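Long-range contact in uncharacterized protein BT_3980 with actin-like ATPase fold (Bacteroides thetaiotaomicron VPI-5482, PDB 3HRG), which is of unknown function but has an actin-like ATPase fold, consistent with a relationship to the ASKHA superfamily of ATPases: residues Gln192-Trp204 with Ser223-Ile236. Sequence-based numbering, arbitrary orientation. Where two conformers were deposited one is given.
Sequences QTEDRIYYLLYVW and SDKETLMNELKKFI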
loop_
_atom_site.group_PDB
_atom_site.type_symbol
_atom_site.label_atom_id
_atom_site.label_comp_id
_atom_site.label_asym_id
_atom_site.label_seq_id
_atom_site.Cartn_x
_atom_site.Cartn_y
_atom_site.Cartn_z
ATOM N N GLN A 192 15.726 -10.018 -2.550
ATOM C CA GLN A 192 16.242 -10.975 -1.602
ATOM C C GLN A 192 16.622 -10.454 -0.279
ATOM O O GLN A 192 16.739 -9.243 -0.065
ATOM C CB GLN A 192 17.386 -11.714 -2.275
ATOM C CG GLN A 192 18.530 -10.898 -2.709
ATOM C CD GLN A 192 19.169 -11.501 -3.910
ATOM O OE1 GLN A 192 18.889 -12.648 -4.287
ATOM N NE2 GLN A 192 20.002 -10.718 -4.562
ATOM N N THR A 193 16.794 -11.418 0.614
ATOM C CA THR A 193 17.060 -11.148 1.992
ATOM C C THR A 193 18.171 -10.126 2.243
ATOM O O THR A 193 17.934 -9.212 3.017
ATOM C CB THR A 193 17.367 -12.448 2.701
ATOM O OG1 THR A 193 16.306 -13.370 2.390
ATOM C CG2 THR A 193 17.429 -12.223 4.155
ATOM N N GLU A 194 19.321 -10.268 1.590
ATOM C CA GLU A 194 20.445 -9.322 1.834
ATOM C C GLU A 194 20.070 -7.879 1.496
ATOM O O GLU A 194 20.459 -6.984 2.226
ATOM C CB GLU A 194 21.747 -9.725 1.118
ATOM C CG GLU A 194 21.708 -9.613 -0.394
ATOM C CD GLU A 194 22.946 -10.182 -1.079
ATOM O OE1 GLU A 194 24.067 -9.645 -0.925
ATOM O OE2 GLU A 194 22.774 -11.171 -1.821
ATOM N N ASP A 195 19.325 -7.649 0.417
ATOM C CA ASP A 195 18.883 -6.292 0.025
ATOM C C ASP A 195 17.817 -5.737 0.955
ATOM O O ASP A 195 17.772 -4.534 1.259
ATOM C CB ASP A 195 18.168 -6.278 -1.301
ATOM C CG ASP A 195 19.001 -6.615 -2.457
ATOM O OD1 ASP A 195 20.236 -6.467 -2.389
ATOM O OD2 ASP A 195 18.355 -6.972 -3.470
ATOM N N ARG A 196 16.898 -6.609 1.371
ATOM C CA ARG A 196 15.848 -6.188 2.286
ATOM C C ARG A 196 16.476 -5.681 3.590
ATOM O O ARG A 196 16.116 -4.616 4.084
ATOM C CB ARG A 196 14.889 -7.364 2.579
ATOM C CG ARG A 196 13.993 -7.704 1.400
ATOM C CD ARG A 196 13.197 -8.979 1.625
ATOM N NE ARG A 196 12.241 -9.173 0.551
ATOM C CZ ARG A 196 11.526 -10.272 0.324
ATOM N NH1 ARG A 196 11.687 -11.382 1.056
ATOM N NH2 ARG A 196 10.662 -10.280 -0.690
ATOM N N ILE A 197 17.403 -6.466 4.145
ATOM C CA ILE A 197 18.087 -6.088 5.381
ATOM C C ILE A 197 18.879 -4.792 5.178
ATOM O O ILE A 197 18.879 -3.904 6.024
ATOM C CB ILE A 197 19.065 -7.177 5.839
ATOM C CG1 ILE A 197 18.339 -8.464 6.250
ATOM C CG2 ILE A 197 19.889 -6.699 7.024
ATOM C CD1 ILE A 197 19.279 -9.699 6.187
ATOM N N TYR A 198 19.537 -4.694 4.033
ATOM C CA TYR A 198 20.329 -3.522 3.712
ATOM C C TYR A 198 19.529 -2.242 3.831
ATOM O O TYR A 198 19.962 -1.280 4.503
ATOM C CB TYR A 198 20.901 -3.687 2.323
ATOM C CG TYR A 198 21.744 -2.532 1.839
ATOM C CD1 TYR A 198 23.081 -2.438 2.165
ATOM C CD2 TYR A 198 21.199 -1.564 1.009
ATOM C CE1 TYR A 198 23.869 -1.407 1.675
ATOM C CE2 TYR A 198 21.973 -0.523 0.502
ATOM C CZ TYR A 198 23.307 -0.443 0.851
ATOM O OH TYR A 198 24.075 0.573 0.321
ATOM N N TYR A 199 18.342 -2.220 3.231
ATOM C CA TYR A 199 17.526 -0.994 3.287
ATOM C C TYR A 199 16.896 -0.741 4.647
ATOM O O TYR A 199 16.799 0.400 5.065
ATOM C CB TYR A 199 16.500 -0.943 2.136
ATOM C CG TYR A 199 17.160 -0.764 0.789
ATOM C CD1 TYR A 199 17.767 0.454 0.438
ATOM C CD2 TYR A 199 17.173 -1.787 -0.149
ATOM C CE1 TYR A 199 18.411 0.611 -0.779
ATOM C CE2 TYR A 199 17.768 -1.637 -1.365
ATOM C CZ TYR A 199 18.402 -0.438 -1.683
ATOM O OH TYR A 199 18.989 -0.310 -2.902
ATOM N N LEU A 200 16.509 -1.788 5.355
ATOM C CA LEU A 200 15.913 -1.659 6.682
ATOM C C LEU A 200 16.934 -1.047 7.623
ATOM O O LEU A 200 16.630 -0.097 8.326
ATOM C CB LEU A 200 15.452 -3.003 7.210
ATOM C CG LEU A 200 14.187 -3.571 6.570
ATOM C CD1 LEU A 200 14.039 -5.045 6.884
ATOM C CD2 LEU A 200 12.959 -2.796 7.016
ATOM N N LEU A 201 18.176 -1.549 7.569
ATOM C CA LEU A 201 19.234 -1.022 8.418
ATOM C C LEU A 201 19.698 0.367 8.010
ATOM O O LEU A 201 20.130 1.163 8.874
ATOM C CB LEU A 201 20.419 -1.998 8.495
ATOM C CG LEU A 201 20.079 -3.385 9.111
ATOM C CD1 LEU A 201 21.310 -4.366 9.107
ATOM C CD2 LEU A 201 19.504 -3.247 10.515
ATOM N N TYR A 202 19.670 0.648 6.710
ATOM C CA TYR A 202 20.034 1.969 6.214
ATOM C C TYR A 202 19.072 3.006 6.818
ATOM O O TYR A 202 19.499 4.023 7.350
ATOM C CB TYR A 202 19.955 2.057 4.684
ATOM C CG TYR A 202 20.327 3.420 4.204
ATOM C CD1 TYR A 202 21.638 3.739 3.973
ATOM C CD2 TYR A 202 19.365 4.409 4.022
ATOM C CE1 TYR A 202 22.001 4.989 3.589
ATOM C CE2 TYR A 202 19.731 5.691 3.637
ATOM C CZ TYR A 202 21.049 5.959 3.420
ATOM O OH TYR A 202 21.472 7.203 3.017
ATOM N N VAL A 203 17.784 2.757 6.688
ATOM C CA VAL A 203 16.793 3.695 7.214
ATOM C C VAL A 203 16.876 3.792 8.748
ATOM O O VAL A 203 16.716 4.846 9.314
ATOM C CB VAL A 203 15.366 3.347 6.766
ATOM C CG1 VAL A 203 14.340 4.292 7.434
ATOM C CG2 VAL A 203 15.261 3.384 5.197
ATOM N N TRP A 204 17.118 2.681 9.421
ATOM C CA TRP A 204 17.242 2.694 10.860
ATOM C C TRP A 204 18.340 3.670 11.288
ATOM O O TRP A 204 18.178 4.434 12.242
ATOM C CB TRP A 204 17.594 1.285 11.382
ATOM C CG TRP A 204 17.393 1.104 12.886
ATOM C CD1 TRP A 204 18.263 1.413 13.892
ATOM C CD2 TRP A 204 16.243 0.544 13.504
ATOM N NE1 TRP A 204 17.689 1.112 15.112
ATOM C CE2 TRP A 204 16.454 0.559 14.891
ATOM C CE3 TRP A 204 15.029 0.071 13.017
ATOM C CZ2 TRP A 204 15.491 0.112 15.797
ATOM C CZ3 TRP A 204 14.081 -0.400 13.909
ATOM C CH2 TRP A 204 14.325 -0.381 15.299
ATOM N N SER A 223 9.472 -14.301 2.570
ATOM C CA SER A 223 10.195 -15.446 2.088
ATOM C C SER A 223 11.543 -15.437 2.811
ATOM O O SER A 223 12.028 -14.366 3.219
ATOM C CB SER A 223 10.391 -15.348 0.582
ATOM O OG SER A 223 11.081 -14.147 0.273
ATOM N N ASP A 224 12.117 -16.621 3.003
ATOM C CA ASP A 224 13.403 -16.762 3.672
ATOM C C ASP A 224 13.346 -16.092 5.055
ATOM O O ASP A 224 14.280 -15.388 5.465
ATOM C CB ASP A 224 14.479 -16.108 2.785
ATOM C CG ASP A 224 15.876 -16.532 3.131
ATOM O OD1 ASP A 224 16.087 -17.688 3.579
ATOM O OD2 ASP A 224 16.778 -15.698 2.911
ATOM N N LYS A 225 12.235 -16.310 5.761
ATOM C CA LYS A 225 11.989 -15.663 7.048
ATOM C C LYS A 225 13.084 -15.935 8.085
ATOM O O LYS A 225 13.571 -14.998 8.727
ATOM C CB LYS A 225 10.641 -16.111 7.629
ATOM C CG LYS A 225 10.175 -15.296 8.852
ATOM C CD LYS A 225 9.053 -15.982 9.679
ATOM C CE LYS A 225 9.534 -17.206 10.477
ATOM N N GLU A 226 13.506 -17.184 8.212
ATOM C CA GLU A 226 14.504 -17.527 9.234
ATOM C C GLU A 226 15.793 -16.701 9.070
ATOM O O GLU A 226 16.281 -16.118 10.040
ATOM C CB GLU A 226 14.784 -19.018 9.253
ATOM C CG GLU A 226 15.660 -19.468 10.428
ATOM C CD GLU A 226 15.753 -20.977 10.548
ATOM O OE1 GLU A 226 14.976 -21.708 9.883
ATOM O OE2 GLU A 226 16.604 -21.451 11.323
ATOM N N THR A 227 16.291 -16.615 7.842
ATOM C CA THR A 227 17.507 -15.852 7.547
ATOM C C THR A 227 17.299 -14.368 7.781
ATOM O O THR A 227 18.146 -13.705 8.401
ATOM C CB THR A 227 17.970 -16.123 6.108
ATOM O OG1 THR A 227 18.245 -17.516 5.992
ATOM C CG2 THR A 227 19.239 -15.321 5.759
ATOM N N LEU A 228 16.188 -13.847 7.284
ATOM C CA LEU A 228 15.847 -12.465 7.474
ATOM C C LEU A 228 15.839 -12.082 8.969
ATOM O O LEU A 228 16.503 -11.109 9.374
ATOM C CB LEU A 228 14.474 -12.179 6.850
ATOM C CG LEU A 228 13.900 -10.773 6.942
ATOM C CD1 LEU A 228 14.804 -9.743 6.237
ATOM C CD2 LEU A 228 12.468 -10.781 6.353
HETATM N N MSE A 229 15.106 -12.852 9.778
HETATM C CA MSE A 229 14.963 -12.553 11.217
HETATM C C MSE A 229 16.288 -12.728 11.965
HETATM O O MSE A 229 16.640 -11.910 12.833
HETATM C CB MSE A 229 13.866 -13.415 11.861
HETATM C CG MSE A 229 12.516 -13.235 11.273
HETATM SE SE MSE A 229 11.837 -11.487 11.679
HETATM C CE MSE A 229 11.288 -11.909 13.508
ATOM N N ASN A 230 17.040 -13.769 11.639
ATOM C CA ASN A 230 18.323 -13.980 12.328
ATOM C C ASN A 230 19.278 -12.809 12.139
ATOM O O ASN A 230 19.926 -12.402 13.091
ATOM C CB ASN A 230 19.001 -15.271 11.904
ATOM C CG ASN A 230 18.347 -16.489 12.498
ATOM O OD1 ASN A 230 17.513 -16.376 13.404
ATOM N ND2 ASN A 230 18.728 -17.668 12.013
ATOM N N GLU A 231 19.346 -12.284 10.919
ATOM C CA GLU A 231 20.209 -11.141 10.621
ATOM C C GLU A 231 19.692 -9.857 11.223
ATOM O O GLU A 231 20.464 -9.104 11.801
ATOM C CB GLU A 231 20.405 -10.931 9.120
ATOM C CG GLU A 231 21.625 -11.613 8.599
ATOM C CD GLU A 231 22.913 -10.998 9.199
ATOM O OE1 GLU A 231 23.080 -9.741 9.242
ATOM O OE2 GLU A 231 23.731 -11.781 9.666
ATOM N N LEU A 232 18.415 -9.558 11.042
ATOM C CA LEU A 232 17.875 -8.333 11.647
ATOM C C LEU A 232 18.036 -8.301 13.181
ATOM O O LEU A 232 18.346 -7.237 13.740
ATOM C CB LEU A 232 16.409 -8.135 11.265
ATOM C CG LEU A 232 16.084 -7.760 9.821
ATOM C CD1 LEU A 232 14.595 -7.980 9.598
ATOM C CD2 LEU A 232 16.527 -6.328 9.425
ATOM N N LYS A 233 17.842 -9.441 13.849
ATOM C CA LYS A 233 17.929 -9.539 15.319
ATOM C C LYS A 233 19.319 -9.230 15.880
ATOM O O LYS A 233 19.453 -8.939 17.062
ATOM C CB LYS A 233 17.471 -10.909 15.844
ATOM C CG LYS A 233 15.960 -11.123 15.937
ATOM C CD LYS A 233 15.682 -12.430 16.694
ATOM C CE LYS A 233 14.198 -12.642 17.015
ATOM N NZ LYS A 233 13.341 -12.835 15.806
ATOM N N LYS A 234 20.354 -9.300 15.034
ATOM C CA LYS A 234 21.690 -8.977 15.500
ATOM C C LYS A 234 21.801 -7.473 15.821
ATOM O O LYS A 234 22.579 -7.073 16.663
ATOM C CB LYS A 234 22.731 -9.276 14.423
ATOM C CG LYS A 234 22.845 -10.729 14.006
ATOM C CD LYS A 234 23.987 -10.913 13.012
ATOM C CE LYS A 234 24.153 -12.406 12.684
ATOM N NZ LYS A 234 25.295 -12.627 11.747
ATOM N N PHE A 235 21.012 -6.665 15.122
ATOM C CA PHE A 235 21.060 -5.222 15.226
ATOM C C PHE A 235 19.832 -4.584 15.883
ATOM O O PHE A 235 19.960 -3.589 16.594
ATOM C CB PHE A 235 21.201 -4.664 13.802
ATOM C CG PHE A 235 22.493 -5.021 13.148
ATOM C CD1 PHE A 235 23.635 -4.284 13.418
ATOM C CD2 PHE A 235 22.580 -6.094 12.267
ATOM C CE1 PHE A 235 24.839 -4.624 12.842
ATOM C CE2 PHE A 235 23.813 -6.451 11.688
ATOM C CZ PHE A 235 24.916 -5.711 11.972
ATOM N N ILE A 236 18.650 -5.152 15.644
ATOM C CA ILE A 236 17.398 -4.592 16.156
ATOM C C ILE A 236 16.894 -5.564 17.188
ATOM O O ILE A 236 16.464 -6.690 16.875
ATOM C CB ILE A 236 16.396 -4.378 15.054
ATOM C CG1 ILE A 236 16.998 -3.454 13.970
ATOM C CG2 ILE A 236 15.088 -3.796 15.659
ATOM C CD1 ILE A 236 16.228 -3.455 12.679
HETATM O O HOH W 1 13.758 -12.284 3.028
#
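Ile236 lays its CG1 over the six-membered ring of Trp204, a CH-pi contact 4.0 Å from the ring centroid and almost on its normal, where two helices of an actin-like ATPase fold pack side by side on one mixed sheet. Their axes cross at -31°, running the same way. Trp204 carries CG anti to the backbone N (chi1 -165°), which turns the indole toward Ile236, whose CG2 meets the far rim at CH2. Replacing Trp204 with alanine removes that face, and Ile236 CG1 and CD1 would probably be left over a gap. One turn back, Leu201 forks: CD2 goes to Ile236 CD1, CD1 to Phe235 CD2. Leu232 pushes CD2 against Leu200 CD1 (3.8 Å), and Ile197 CD1 presses on Glu231 CB at 3.4 Å. Polar groups join the N-terminal ends. Thr193 OG1 donates a hydrogen bond to Asp224 OD2, modelled at 2.4 Å, too short to take at face value. Arg196 NH1 donates another to Ser223 OG at 2.9 Å, the oxygen tilted 19° out of the guanidinium plane. One water donates to Thr193 OG1 and Ser223 O and accepts from Arg196 NH1. Beneath, Leu232, Ile236 and Trp204 rest on Leu216 of strand 215-220, while Arg196 NH2 makes a weak hydrogen bond to Arg168 O.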